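Local structure of hypothetical protein (Corynebacterium diphtheriae, 2P4G) at residues I216-I221 against N251-S256; T113-S118 against L139-Q144; T17-V22 against L66-G71. The protein is of unproven function but may act as an NADP-dependent pyrimidine reductase in riboflavin biosynthesis. All blocks are in the same frame, centred on the assembly; numbering follows the deposited sequence.

Interaction 1: I216-I221 against N251-S256; sequences IAPNII and NGLIFS
Ile216 and Ile254 face each other as an antiparallel hydrogen-bonded pair, and their side chains leave the sheet on the same face. They meet at the root of the branches, CB of Ile216 lying 4.1 Å from CB of Ile254, and the two branches share the same setting, with CG2 anti to the backbone N. Beneath them, Ile216 N donates to Ile254 O at 2.8 Å, and Ile254 N returns a nearly straight bond to Ile216 O at 2.9 Å. This second carbonyl oxygen also accepts from a water, which bridges it to Gly252 O with 2.7 Å from the water oxygen to each of the two carbonyl oxygens. By donating to both, the water gives Gly252 O a partner beside Pro218, which has no N-H to offer.

The second side-chain meeting is that of Pro218 and Leu253, which cross obliquely. CD1 of Leu253 lies 3.6 Å from Pro218 CD, while ring atom CG comes within 3.6 Å of Asn251 O. Pro218 centres an inverse gamma turn closed by Asn219 N and Ala217 O, and this kink carries the chain away from its partner. Past the turn, residues Asn219 to Ile221 form an antiparallel ladder with a strand of the second subunit, so that the sheet continues across the dimer interface. Within the chain, strand 211-217 lies between strands 35-43 and 254-260; Ile216 also touches Ile216 of the second subunit, and Leu253 packs on Asp62 of helix 60-72.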
ATOM      1  N   ILE A 216       6.099  -5.343  -0.004  1.00 75.31           N
ATOM      2  CA  ILE A 216       4.904  -5.078   0.800  1.00 73.87           C
ATOM      3  C   ILE A 216       4.939  -5.991   2.006  1.00 74.06           C
ATOM      4  O   ILE A 216       4.872  -7.229   1.885  1.00 73.92           O
ATOM      5  CB  ILE A 216       3.628  -5.306   0.016  1.00 74.20           C
ATOM      6  CG1 ILE A 216       3.671  -4.466  -1.271  1.00 73.26           C
ATOM      7  CG2 ILE A 216       2.409  -4.958   0.899  1.00 64.48           C
ATOM      8  CD1 ILE A 216       2.911  -5.033  -2.403  1.00 79.94           C
ATOM      9  N   ALA A 217       5.062  -5.351   3.164  1.00 72.66           N
ATOM     10  CA  ALA A 217       5.338  -6.019   4.410  1.00 70.99           C
ATOM     11  C   ALA A 217       4.019  -6.382   5.046  1.00 70.66           C
ATOM     12  O   ALA A 217       3.039  -5.632   4.946  1.00 67.82           O
ATOM     13  CB  ALA A 217       6.155  -5.116   5.331  1.00 71.70           C
ATOM     14  N   PRO A 218       3.969  -7.564   5.688  1.00 71.71           N
ATOM     15  CA  PRO A 218       2.727  -8.049   6.253  1.00 70.33           C
ATOM     16  C   PRO A 218       2.336  -7.267   7.515  1.00 72.54           C
ATOM     17  O   PRO A 218       2.201  -7.840   8.596  1.00 74.02           O
ATOM     18  CB  PRO A 218       3.065  -9.503   6.572  1.00 69.38           C
ATOM     19  CG  PRO A 218       4.528  -9.460   6.929  1.00 68.06           C
ATOM     20  CD  PRO A 218       5.091  -8.497   5.940  1.00 70.13           C
ATOM     21  N   ASN A 219       2.173  -5.957   7.396  1.00 74.47           N
ATOM     22  CA  ASN A 219       1.662  -5.180   8.517  1.00 75.54           C
ATOM     23  C   ASN A 219       0.780  -3.995   8.143  1.00 73.56           C
ATOM     24  O   ASN A 219       0.784  -3.520   7.013  1.00 71.64           O
ATOM     25  CB  ASN A 219       2.774  -4.796   9.507  1.00 80.69           C
ATOM     26  CG  ASN A 219       4.040  -4.379   8.837  1.00 83.91           C
ATOM     27  OD1 ASN A 219       5.078  -5.057   8.940  1.00 86.63           O
ATOM     28  ND2 ASN A 219       3.974  -3.262   8.132  1.00 94.99           N
ATOM     29  N   ILE A 220      -0.039  -3.595   9.107  1.00 72.68           N
ATOM     30  CA  ILE A 220      -0.948  -2.456   8.988  1.00 71.13           C
ATOM     31  C   ILE A 220      -0.475  -1.419   9.972  1.00 69.08           C
ATOM     32  O   ILE A 220      -0.255  -1.740  11.106  1.00 69.33           O
ATOM     33  CB  ILE A 220      -2.371  -2.826   9.395  1.00 69.10           C
ATOM     34  CG1 ILE A 220      -2.939  -3.873   8.425  1.00 69.58           C
ATOM     35  CG2 ILE A 220      -3.220  -1.572   9.518  1.00 64.45           C
ATOM     36  CD1 ILE A 220      -4.366  -4.272   8.693  1.00 63.53           C
ATOM     37  N   ILE A 221      -0.310  -0.185   9.517  1.00 70.37           N
ATOM     38  CA  ILE A 221       0.141   0.932  10.353  1.00 70.76           C
ATOM     39  C   ILE A 221      -0.836   2.095  10.172  1.00 71.27           C
ATOM     40  O   ILE A 221      -0.941   2.666   9.072  1.00 70.06           O
ATOM     41  CB  ILE A 221       1.563   1.371   9.961  1.00 71.42           C
ATOM     42  CG1 ILE A 221       2.538   0.173  10.111  1.00 72.93           C
ATOM     43  CG2 ILE A 221       1.993   2.570  10.811  1.00 66.54           C
ATOM     44  CD1 ILE A 221       3.907   0.344   9.448  1.00 70.58           C
ATOM     45  N   ASN A 251       8.519 -15.172   5.473  1.00 74.89           N
ATOM     46  CA  ASN A 251       7.881 -14.281   6.438  1.00 74.17           C
ATOM     47  C   ASN A 251       6.674 -13.513   5.882  1.00 74.05           C
ATOM     48  O   ASN A 251       6.106 -12.683   6.579  1.00 77.30           O
ATOM     49  CB  ASN A 251       8.911 -13.303   6.972  1.00 71.18           C
ATOM     50  CG  ASN A 251      10.052 -14.006   7.681  1.00 74.68           C
ATOM     51  OD1 ASN A 251      11.203 -13.892   7.282  1.00 83.71           O
ATOM     52  ND2 ASN A 251       9.729 -14.752   8.728  1.00 69.08           N
ATOM     53  N   GLY A 252       6.301 -13.772   4.634  1.00 72.85           N
ATOM     54  CA  GLY A 252       5.079 -13.225   4.066  1.00 72.67           C
ATOM     55  C   GLY A 252       5.229 -11.838   3.482  1.00 72.55           C
ATOM     56  O   GLY A 252       4.229 -11.162   3.224  1.00 73.13           O
ATOM     57  N   LEU A 253       6.468 -11.409   3.252  1.00 70.05           N
ATOM     58  CA  LEU A 253       6.702 -10.159   2.560  1.00 69.68           C
ATOM     59  C   LEU A 253       6.519 -10.400   1.076  1.00 71.94           C
ATOM     60  O   LEU A 253       6.937 -11.440   0.564  1.00 73.18           O
ATOM     61  CB  LEU A 253       8.109  -9.614   2.825  1.00 72.65           C
ATOM     62  CG  LEU A 253       8.376  -8.888   4.168  1.00 66.71           C
ATOM     63  CD1 LEU A 253       8.349  -9.869   5.320  1.00 66.52           C
ATOM     64  CD2 LEU A 253       9.716  -8.119   4.097  1.00 66.20           C
ATOM     65  N   ILE A 254       5.873  -9.459   0.390  1.00 71.36           N
ATOM     66  CA  ILE A 254       5.630  -9.593  -1.058  1.00 70.13           C
ATOM     67  C   ILE A 254       6.702  -8.754  -1.712  1.00 71.30           C
ATOM     68  O   ILE A 254       7.008  -7.647  -1.254  1.00 70.50           O
ATOM     69  CB  ILE A 254       4.238  -9.101  -1.518  1.00 68.91           C
ATOM     70  CG1 ILE A 254       3.120  -9.823  -0.773  1.00 68.57           C
ATOM     71  CG2 ILE A 254       4.036  -9.297  -3.043  1.00 71.29           C
ATOM     72  CD1 ILE A 254       1.733  -9.175  -1.027  1.00 65.97           C
ATOM     73  N   PHE A 255       7.302  -9.315  -2.755  1.00 70.39           N
ATOM     74  CA  PHE A 255       8.255  -8.598  -3.541  1.00 70.95           C
ATOM     75  C   PHE A 255       7.653  -8.475  -4.917  1.00 69.85           C
ATOM     76  O   PHE A 255       7.201  -9.467  -5.488  1.00 70.88           O
ATOM     77  CB  PHE A 255       9.582  -9.338  -3.603  1.00 69.73           C
ATOM     78  CG  PHE A 255      10.168  -9.611  -2.266  1.00 71.24           C
ATOM     79  CD1 PHE A 255      10.806  -8.603  -1.559  1.00 73.25           C
ATOM     80  CD2 PHE A 255      10.071 -10.856  -1.697  1.00 69.98           C
ATOM     81  CE1 PHE A 255      11.333  -8.842  -0.338  1.00 67.95           C
ATOM     82  CE2 PHE A 255      10.615 -11.098  -0.462  1.00 75.67           C
ATOM     83  CZ  PHE A 255      11.248 -10.093   0.221  1.00 71.15           C
ATOM     84  N   SER A 256       7.677  -7.253  -5.442  1.00 68.83           N
ATOM     85  CA  SER A 256       7.054  -6.926  -6.712  1.00 70.96           C
ATOM     86  C   SER A 256       8.012  -6.042  -7.500  1.00 69.88           C
ATOM     87  O   SER A 256       8.666  -5.188  -6.936  1.00 71.68           O
ATOM     88  CB  SER A 256       5.732  -6.186  -6.484  1.00 72.13           C
ATOM     89  OG  SER A 256       5.969  -4.915  -5.907  1.00 75.07           O
TER
HETATM   90  O   HOH W   1       2.924  -8.773   2.911  1.00 54.56           O

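Interaction 2: T113-S118 against L139-Q144. With EDO (1,2-ethanediol), chain N.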
ATOM      1  N   THR A 113      25.310   8.309  -3.230  1.00 75.66           N
ATOM      2  CA  THR A 113      24.968   9.715  -3.478  1.00 75.07           C
ATOM      3  C   THR A 113      23.887  10.156  -2.498  1.00 74.00           C
ATOM      4  O   THR A 113      22.793   9.574  -2.440  1.00 70.77           O
ATOM      5  CB  THR A 113      24.481   9.936  -4.938  1.00 75.41           C
ATOM      6  OG1 THR A 113      25.447   9.387  -5.831  1.00 69.51           O
ATOM      7  CG2 THR A 113      24.275  11.430  -5.265  1.00 70.86           C
ATOM      8  N   LEU A 114      24.227  11.171  -1.710  1.00 72.89           N
ATOM      9  CA  LEU A 114      23.395  11.591  -0.597  1.00 71.68           C
ATOM     10  C   LEU A 114      22.856  12.950  -0.884  1.00 71.23           C
ATOM     11  O   LEU A 114      23.625  13.877  -1.200  1.00 71.79           O
ATOM     12  CB  LEU A 114      24.215  11.658   0.691  1.00 72.90           C
ATOM     13  CG  LEU A 114      24.834  10.355   1.184  1.00 73.80           C
ATOM     14  CD1 LEU A 114      25.691  10.664   2.434  1.00 68.06           C
ATOM     15  CD2 LEU A 114      23.745   9.282   1.491  1.00 67.08           C
ATOM     16  N   LEU A 115      21.530  13.057  -0.824  1.00 71.58           N
ATOM     17  CA  LEU A 115      20.833  14.303  -1.052  1.00 69.88           C
ATOM     18  C   LEU A 115      20.552  14.966   0.291  1.00 70.88           C
ATOM     19  O   LEU A 115      19.871  14.403   1.151  1.00 71.02           O
ATOM     20  CB  LEU A 115      19.515  14.023  -1.772  1.00 71.71           C
ATOM     21  CG  LEU A 115      19.579  13.214  -3.066  1.00 74.20           C
ATOM     22  CD1 LEU A 115      18.191  13.139  -3.700  1.00 74.52           C
ATOM     23  CD2 LEU A 115      20.562  13.788  -4.044  1.00 69.19           C
ATOM     24  N   SER A 116      21.073  16.167   0.475  1.00 73.29           N
ATOM     25  CA  SER A 116      21.000  16.848   1.759  1.00 72.41           C
ATOM     26  C   SER A 116      20.880  18.335   1.582  1.00 73.56           C
ATOM     27  O   SER A 116      21.856  19.026   1.198  1.00 76.36           O
ATOM     28  CB  SER A 116      22.267  16.550   2.585  1.00 72.59           C
ATOM     29  OG  SER A 116      22.231  17.253   3.818  1.00 72.93           O
ATOM     30  N   LYS A 117      19.722  18.867   1.907  1.00 74.43           N
ATOM     31  CA  LYS A 117      19.581  20.309   1.863  1.00 77.23           C
ATOM     32  C   LYS A 117      20.223  20.991   3.069  1.00 71.22           C
ATOM     33  O   LYS A 117      20.777  22.062   2.928  1.00 75.00           O
ATOM     34  CB  LYS A 117      18.113  20.714   1.647  1.00 81.54           C
ATOM     35  CG  LYS A 117      17.583  20.300   0.229  1.00 87.02           C
ATOM     36  CD  LYS A 117      16.257  20.962  -0.147  1.00 85.52           C
ATOM     37  CE  LYS A 117      15.406  20.055  -1.048  1.00 93.60           C
ATOM     38  NZ  LYS A 117      14.325  20.818  -1.769  1.00 95.33           N
ATOM     39  N   SER A 118      20.195  20.361   4.235  1.00 68.32           N
ATOM     40  CA  SER A 118      20.801  20.947   5.463  1.00 66.10           C
ATOM     41  C   SER A 118      22.308  20.732   5.590  1.00 64.55           C
ATOM     42  O   SER A 118      23.001  21.532   6.237  1.00 61.69           O
ATOM     43  CB  SER A 118      20.142  20.380   6.724  1.00 64.33           C
ATOM     44  OG  SER A 118      20.555  19.034   6.963  1.00 68.60           O
ATOM     45  N   LEU A 139      28.943  11.034  -2.626  1.00 71.22           N
ATOM     46  CA  LEU A 139      28.768  12.254  -3.354  1.00 71.04           C
ATOM     47  C   LEU A 139      27.586  12.956  -2.656  1.00 70.87           C
ATOM     48  O   LEU A 139      26.485  12.414  -2.580  1.00 69.83           O
ATOM     49  CB  LEU A 139      28.477  11.943  -4.826  1.00 71.25           C
ATOM     50  CG  LEU A 139      28.159  13.109  -5.759  1.00 70.65           C
ATOM     51  CD1 LEU A 139      29.305  14.121  -5.792  1.00 69.36           C
ATOM     52  CD2 LEU A 139      27.810  12.575  -7.166  1.00 68.63           C
ATOM     53  N   VAL A 140      27.829  14.148  -2.118  1.00 71.08           N
ATOM     54  CA  VAL A 140      26.776  14.910  -1.464  1.00 70.93           C
ATOM     55  C   VAL A 140      26.204  15.921  -2.447  1.00 72.61           C
ATOM     56  O   VAL A 140      26.952  16.640  -3.111  1.00 73.42           O
ATOM     57  CB  VAL A 140      27.270  15.603  -0.187  1.00 70.35           C
ATOM     58  CG1 VAL A 140      26.130  16.480   0.440  1.00 65.87           C
ATOM     59  CG2 VAL A 140      27.759  14.547   0.781  1.00 65.46           C
ATOM     60  N   ILE A 141      24.877  15.931  -2.562  1.00 72.86           N
ATOM     61  CA  ILE A 141      24.172  16.867  -3.432  1.00 71.90           C
ATOM     62  C   ILE A 141      23.272  17.747  -2.544  1.00 71.82           C
ATOM     63  O   ILE A 141      22.369  17.257  -1.880  1.00 70.38           O
ATOM     64  CB  ILE A 141      23.288  16.158  -4.503  1.00 71.39           C
ATOM     65  CG1 ILE A 141      24.075  15.093  -5.291  1.00 71.39           C
ATOM     66  CG2 ILE A 141      22.619  17.202  -5.428  1.00 64.47           C
ATOM     67  CD1 ILE A 141      25.115  15.615  -6.207  1.00 71.46           C
ATOM     68  N   THR A 142      23.536  19.045  -2.555  1.00 72.62           N
ATOM     69  CA  THR A 142      22.796  20.002  -1.774  1.00 72.42           C
ATOM     70  C   THR A 142      22.361  21.182  -2.662  1.00 73.90           C
ATOM     71  O   THR A 142      22.463  21.131  -3.891  1.00 75.49           O
ATOM     72  CB  THR A 142      23.649  20.460  -0.573  1.00 72.13           C
ATOM     73  OG1 THR A 142      22.880  21.343   0.249  1.00 68.72           O
ATOM     74  CG2 THR A 142      24.917  21.146  -1.028  1.00 66.45           C
ATOM     75  N   GLN A 143      21.873  22.241  -2.040  1.00 74.26           N
ATOM     76  CA  GLN A 143      21.367  23.390  -2.763  1.00 74.90           C
ATOM     77  C   GLN A 143      21.796  24.648  -2.035  1.00 75.82           C
ATOM     78  O   GLN A 143      21.868  24.651  -0.827  1.00 78.13           O
ATOM     79  CB  GLN A 143      19.845  23.280  -2.812  1.00 74.89           C
ATOM     80  CG  GLN A 143      19.164  24.221  -3.764  1.00 78.59           C
ATOM     81  CD  GLN A 143      17.804  23.710  -4.242  1.00 87.06           C
ATOM     82  OE1 GLN A 143      17.123  22.920  -3.566  1.00 83.53           O
ATOM     83  NE2 GLN A 143      17.402  24.172  -5.420  1.00 95.45           N
ATOM     84  N   GLN A 144      22.109  25.715  -2.749  1.00 78.10           N
ATOM     85  CA  GLN A 144      22.396  26.978  -2.084  1.00 79.53           C
ATOM     86  C   GLN A 144      21.117  27.412  -1.403  1.00 81.37           C
ATOM     87  O   GLN A 144      20.112  27.605  -2.084  1.00 81.22           O
ATOM     88  CB  GLN A 144      22.826  28.045  -3.079  1.00 79.59           C
ATOM     89  CG  GLN A 144      23.319  29.337  -2.434  1.00 81.43           C
ATOM     90  CD  GLN A 144      24.760  29.250  -1.956  1.00 85.01           C
ATOM     91  OE1 GLN A 144      25.638  28.744  -2.661  1.00 87.21           O
ATOM     92  NE2 GLN A 144      25.015  29.755  -0.751  1.00 87.30           N
TER
HETATM   93  C1  EDO N 282      17.268  14.626   3.395  1.00 78.55           C
HETATM   94  O1  EDO N 282      16.545  13.394   3.275  1.00 73.92           O
HETATM   95  C2  EDO N 282      16.967  15.523   2.194  1.00 88.36           C
HETATM   96  O2  EDO N 282      17.486  16.841   2.446  1.00 89.42           O
HETATM   97  O   HOH W   2      14.284  22.195  -4.210  1.00 91.44           O
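The tight part of this contact runs from Thr113 to Leu115 beside Leu139 to Ile141, two parallel strands in register, where three backbone bonds alternate across the gap. Leu114 N donates to Leu139 O, Ile141 N to Leu114 O and Ser116 N to Ile141 O, all at 2.7 to 2.9 Å. On the face bearing Thr113, Leu115, Leu139 and Ile141, two methyls of the first strand touch Ile141. CD2 of Leu115 lies 3.6 Å from Ile141 CB, the two side chains running side by side in the same direction. From the same neighbouring strand, Thr113 CG2, anti to the backbone N (chi1 -52°), reaches Ile141 CG1 at 3.7 Å, while Leu139 runs alongside Thr113. Ala179 of helix 175-184 touches both Leu115 and Ile141. Leu114 and Val140 point to the opposite face.

Past strand 111-115 the first chain turns off while strand 139-143 continues. Here buried Thr142 OG1 is bonded to Trp152 NE1; a further bond from it to Ser116 O is doubtful. The solvent side is that of Lys117 and Gln143, which lie side by side without a direct bond: a water accepts from Lys117 NZ and donates to Gln143 OE1. The amide of Gln143 is held mainly through NE2 by Pro170 O. Lys117 N donates to O2 of a 1,2-ethanediol, probably from the crystallisation liquor, at 3.1 Å.

Parallel strands 111-115 and 139-143, set between 75-79 and 166-169 with helix 175-184 over one face, are consistent with the dihydrofolate reductase-like fold of RibD C-terminal domains; the link between them holds no helix, so this is no classical beta-alpha-beta crossover.

Interaction 3: T17-V22 against L66-G71; sequences TTEQIV and LIQLRG. With EDO (1,2-ethanediol), chain G.
A helix-helix contact joins helix 18-23, near the N terminus, to helix 60-72, the short segment axes crossing at -51° with a closest approach of 9.2 Å. Gln68 and Thr18 make its polar link: Gln68 NE2 donates to Thr18 OG1 at 2.6 Å, and the hydroxyl oxygen lies close to the plane of the amide. In Gln68 the bend at chi2 (78°) brings CD to the first turn of helix 18-23, and the rotation at chi3 (-97°) turns NE2 to OG1. There NE2 lies 3.2 Å from Glu19 N, a pairing of two donors that is not a bond, and 3.7 Å from Glu19 CB.

The apolar half lies one turn further along. Val22 faces helix 60-72 and sets CG2 against the aliphatic part of Gln68, 3.6 Å from its CG, so the glutamine serves both halves of the contact. Around this patch Leu65 touches Thr18 and Val22, while Trp72 touches Val22 as well; Leu69 continues down to Arg37 and Ile39 of strand 35-43. Helix 18-23 itself starts at an N-cap, Thr17, whose OG1 accepts from Gln20 N at 2.9 Å. The other methyl of Val22 meets Leu69 instead, CG1 lying 4.1 Å from Leu69 CD1.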
ATOM      1  N   THR A  17      14.624 -16.214  -7.083  1.00 87.79           N
ATOM      2  CA  THR A  17      15.777 -15.709  -6.394  1.00 85.52           C
ATOM      3  C   THR A  17      15.776 -14.188  -6.486  1.00 83.64           C
ATOM      4  O   THR A  17      15.093 -13.607  -7.316  1.00 84.51           O
ATOM      5  CB  THR A  17      17.065 -16.263  -7.020  1.00 85.97           C
ATOM      6  OG1 THR A  17      17.381 -15.508  -8.192  1.00 87.94           O
ATOM      7  CG2 THR A  17      16.911 -17.746  -7.400  1.00 84.18           C
ATOM      8  N   THR A  18      16.563 -13.551  -5.633  1.00 81.13           N
ATOM      9  CA  THR A  18      16.750 -12.123  -5.703  1.00 79.49           C
ATOM     10  C   THR A  18      17.429 -11.743  -7.009  1.00 77.79           C
ATOM     11  O   THR A  18      17.183 -10.676  -7.554  1.00 77.35           O
ATOM     12  CB  THR A  18      17.563 -11.597  -4.506  1.00 76.96           C
ATOM     13  OG1 THR A  18      18.834 -12.249  -4.443  1.00 76.83           O
ATOM     14  CG2 THR A  18      16.823 -11.846  -3.229  1.00 77.77           C
ATOM     15  N   GLU A  19      18.285 -12.615  -7.506  1.00 77.47           N
ATOM     16  CA  GLU A  19      18.945 -12.382  -8.779  1.00 80.20           C
ATOM     17  C   GLU A  19      17.923 -12.362  -9.926  1.00 80.64           C
ATOM     18  O   GLU A  19      18.063 -11.606 -10.886  1.00 81.80           O
ATOM     19  CB  GLU A  19      20.020 -13.449  -9.025  1.00 80.40           C
ATOM     20  CG  GLU A  19      20.986 -13.086 -10.118  1.00 81.11           C
ATOM     21  CD  GLU A  19      22.064 -14.133 -10.317  1.00 88.68           C
ATOM     22  OE1 GLU A  19      21.739 -15.281 -10.711  1.00 83.35           O
ATOM     23  OE2 GLU A  19      23.247 -13.796 -10.093  1.00 95.76           O
ATOM     24  N   GLN A  20      16.885 -13.180  -9.818  1.00 80.54           N
ATOM     25  CA  GLN A  20      15.824 -13.155 -10.810  1.00 81.72           C
ATOM     26  C   GLN A  20      15.085 -11.838 -10.759  1.00 79.94           C
ATOM     27  O   GLN A  20      14.921 -11.172 -11.769  1.00 82.38           O
ATOM     28  CB  GLN A  20      14.862 -14.321 -10.600  1.00 82.95           C
ATOM     29  CG  GLN A  20      15.510 -15.680 -10.881  1.00 88.70           C
ATOM     30  CD  GLN A  20      14.576 -16.831 -10.585  1.00 99.64           C
ATOM     31  OE1 GLN A  20      13.347 -16.659 -10.566  1.00112.35           O
ATOM     32  NE2 GLN A  20      15.143 -18.016 -10.357  1.00100.13           N
ATOM     33  N   ILE A  21      14.662 -11.463  -9.565  1.00 77.63           N
ATOM     34  CA  ILE A  21      13.901 -10.250  -9.356  1.00 76.26           C
ATOM     35  C   ILE A  21      14.600  -9.064  -9.977  1.00 74.35           C
ATOM     36  O   ILE A  21      13.961  -8.259 -10.631  1.00 74.98           O
ATOM     37  CB  ILE A  21      13.695  -9.992  -7.855  1.00 76.81           C
ATOM     38  CG1 ILE A  21      12.821 -11.093  -7.258  1.00 81.46           C
ATOM     39  CG2 ILE A  21      13.038  -8.657  -7.632  1.00 79.57           C
ATOM     40  CD1 ILE A  21      12.841 -11.176  -5.750  1.00 81.75           C
ATOM     41  N   VAL A  22      15.915  -8.966  -9.769  1.00 72.06           N
ATOM     42  CA  VAL A  22      16.709  -7.845 -10.254  1.00 69.51           C
ATOM     43  C   VAL A  22      17.068  -7.963 -11.742  1.00 70.90           C
ATOM     44  O   VAL A  22      17.030  -6.975 -12.465  1.00 69.54           O
ATOM     45  CB  VAL A  22      18.007  -7.641  -9.412  1.00 69.48           C
ATOM     46  CG1 VAL A  22      18.913  -6.599 -10.053  1.00 65.66           C
ATOM     47  CG2 VAL A  22      17.676  -7.226  -7.981  1.00 63.39           C
ATOM     48  N   LEU A  66      17.946  -5.745  -1.495  1.00 74.95           N
ATOM     49  CA  LEU A  66      18.604  -4.450  -1.555  1.00 77.18           C
ATOM     50  C   LEU A  66      20.043  -4.622  -2.021  1.00 76.23           C
ATOM     51  O   LEU A  66      20.495  -3.895  -2.893  1.00 76.15           O
ATOM     52  CB  LEU A  66      18.597  -3.735  -0.204  1.00 78.81           C
ATOM     53  CG  LEU A  66      17.864  -2.408  -0.093  1.00 89.31           C
ATOM     54  CD1 LEU A  66      18.179  -1.796   1.288  1.00 91.36           C
ATOM     55  CD2 LEU A  66      18.244  -1.441  -1.224  1.00 86.90           C
ATOM     56  N   ILE A  67      20.758  -5.582  -1.429  1.00 76.90           N
ATOM     57  CA  ILE A  67      22.159  -5.824  -1.786  1.00 76.60           C
ATOM     58  C   ILE A  67      22.283  -6.240  -3.249  1.00 75.96           C
ATOM     59  O   ILE A  67      23.183  -5.782  -3.953  1.00 76.60           O
ATOM     60  CB  ILE A  67      22.809  -6.887  -0.876  1.00 76.78           C
ATOM     61  CG1 ILE A  67      22.920  -6.364   0.557  1.00 80.18           C
ATOM     62  CG2 ILE A  67      24.201  -7.265  -1.371  1.00 74.84           C
ATOM     63  CD1 ILE A  67      23.502  -5.040   0.644  1.00 72.56           C
ATOM     64  N   GLN A  68      21.375  -7.096  -3.696  1.00 74.85           N
ATOM     65  CA  GLN A  68      21.354  -7.550  -5.103  1.00 75.10           C
ATOM     66  C   GLN A  68      21.216  -6.346  -6.042  1.00 71.41           C
ATOM     67  O   GLN A  68      21.930  -6.244  -7.034  1.00 70.01           O
ATOM     68  CB  GLN A  68      20.206  -8.551  -5.336  1.00 74.50           C
ATOM     69  CG  GLN A  68      20.296  -9.319  -6.619  1.00 77.92           C
ATOM     70  CD  GLN A  68      21.296 -10.452  -6.534  1.00 78.14           C
ATOM     71  OE1 GLN A  68      22.450 -10.316  -6.943  1.00 71.65           O
ATOM     72  NE2 GLN A  68      20.865 -11.567  -5.973  1.00 77.80           N
ATOM     73  N   LEU A  69      20.320  -5.425  -5.700  1.00 70.75           N
ATOM     74  CA  LEU A  69      20.067  -4.235  -6.534  1.00 70.71           C
ATOM     75  C   LEU A  69      21.244  -3.270  -6.489  1.00 69.81           C
ATOM     76  O   LEU A  69      21.616  -2.681  -7.501  1.00 69.51           O
ATOM     77  CB  LEU A  69      18.757  -3.528  -6.133  1.00 71.23           C
ATOM     78  CG  LEU A  69      18.279  -2.415  -7.101  1.00 73.34           C
ATOM     79  CD1 LEU A  69      18.019  -2.905  -8.533  1.00 63.10           C
ATOM     80  CD2 LEU A  69      17.059  -1.696  -6.566  1.00 67.53           C
ATOM     81  N   ARG A  70      21.865  -3.170  -5.327  1.00 68.46           N
ATOM     82  CA  ARG A  70      23.142  -2.477  -5.205  1.00 71.37           C
ATOM     83  C   ARG A  70      24.242  -3.065  -6.080  1.00 69.79           C
ATOM     84  O   ARG A  70      25.068  -2.323  -6.602  1.00 71.84           O
ATOM     85  CB  ARG A  70      23.605  -2.431  -3.741  1.00 72.46           C
ATOM     86  CG  ARG A  70      22.838  -1.407  -2.919  1.00 71.51           C
ATOM     87  CD  ARG A  70      23.367  -1.295  -1.494  1.00 73.56           C
ATOM     88  NE  ARG A  70      22.832  -0.081  -0.884  1.00 77.39           N
ATOM     89  CZ  ARG A  70      23.407   0.585   0.112  1.00 76.85           C
ATOM     90  NH1 ARG A  70      24.532   0.154   0.662  1.00 79.01           N
ATOM     91  NH2 ARG A  70      22.848   1.698   0.553  1.00 75.66           N
ATOM     92  N   GLY A  71      24.244  -4.384  -6.245  1.00 67.94           N
ATOM     93  CA  GLY A  71      25.175  -5.045  -7.131  1.00 68.21           C
ATOM     94  C   GLY A  71      24.923  -4.753  -8.593  1.00 68.23           C
ATOM     95  O   GLY A  71      25.831  -4.868  -9.411  1.00 69.56           O
TER
HETATM   96  C1  EDO G 275      26.219   0.303   4.168  1.00 77.99           C
HETATM   97  O1  EDO G 275      26.151  -0.732   5.155  1.00 74.73           O
HETATM   98  C2  EDO G 275      24.908   1.084   3.871  1.00 72.69           C
HETATM   99  O2  EDO G 275      25.047   2.099   2.792  1.00 62.47           O

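How the interactions relate
From the N terminus, the contacts come in series, and none of the loops crosses or encloses another. Interaction 3 closes first, bringing 66-71 back to 17-22 across a loop that holds helix 29-32, strand 35-43 and the start of helix 60-72. Interaction 2 follows, closing a connection of 20 residues without helix or strand between 113-118 and 139-144. Interaction 1 comes last, joining 216-221 to 251-256 round strand 237-248. Interactions 1 and 2 belong to one mixed sheet, on opposite sides of the chain's centre with centres about 31 Å apart. Interaction 3 joins helices, of which 60-72 packs on that sheet's strands 35-43 and 190-195; its nearest atoms lie about 4 Å from interaction 1.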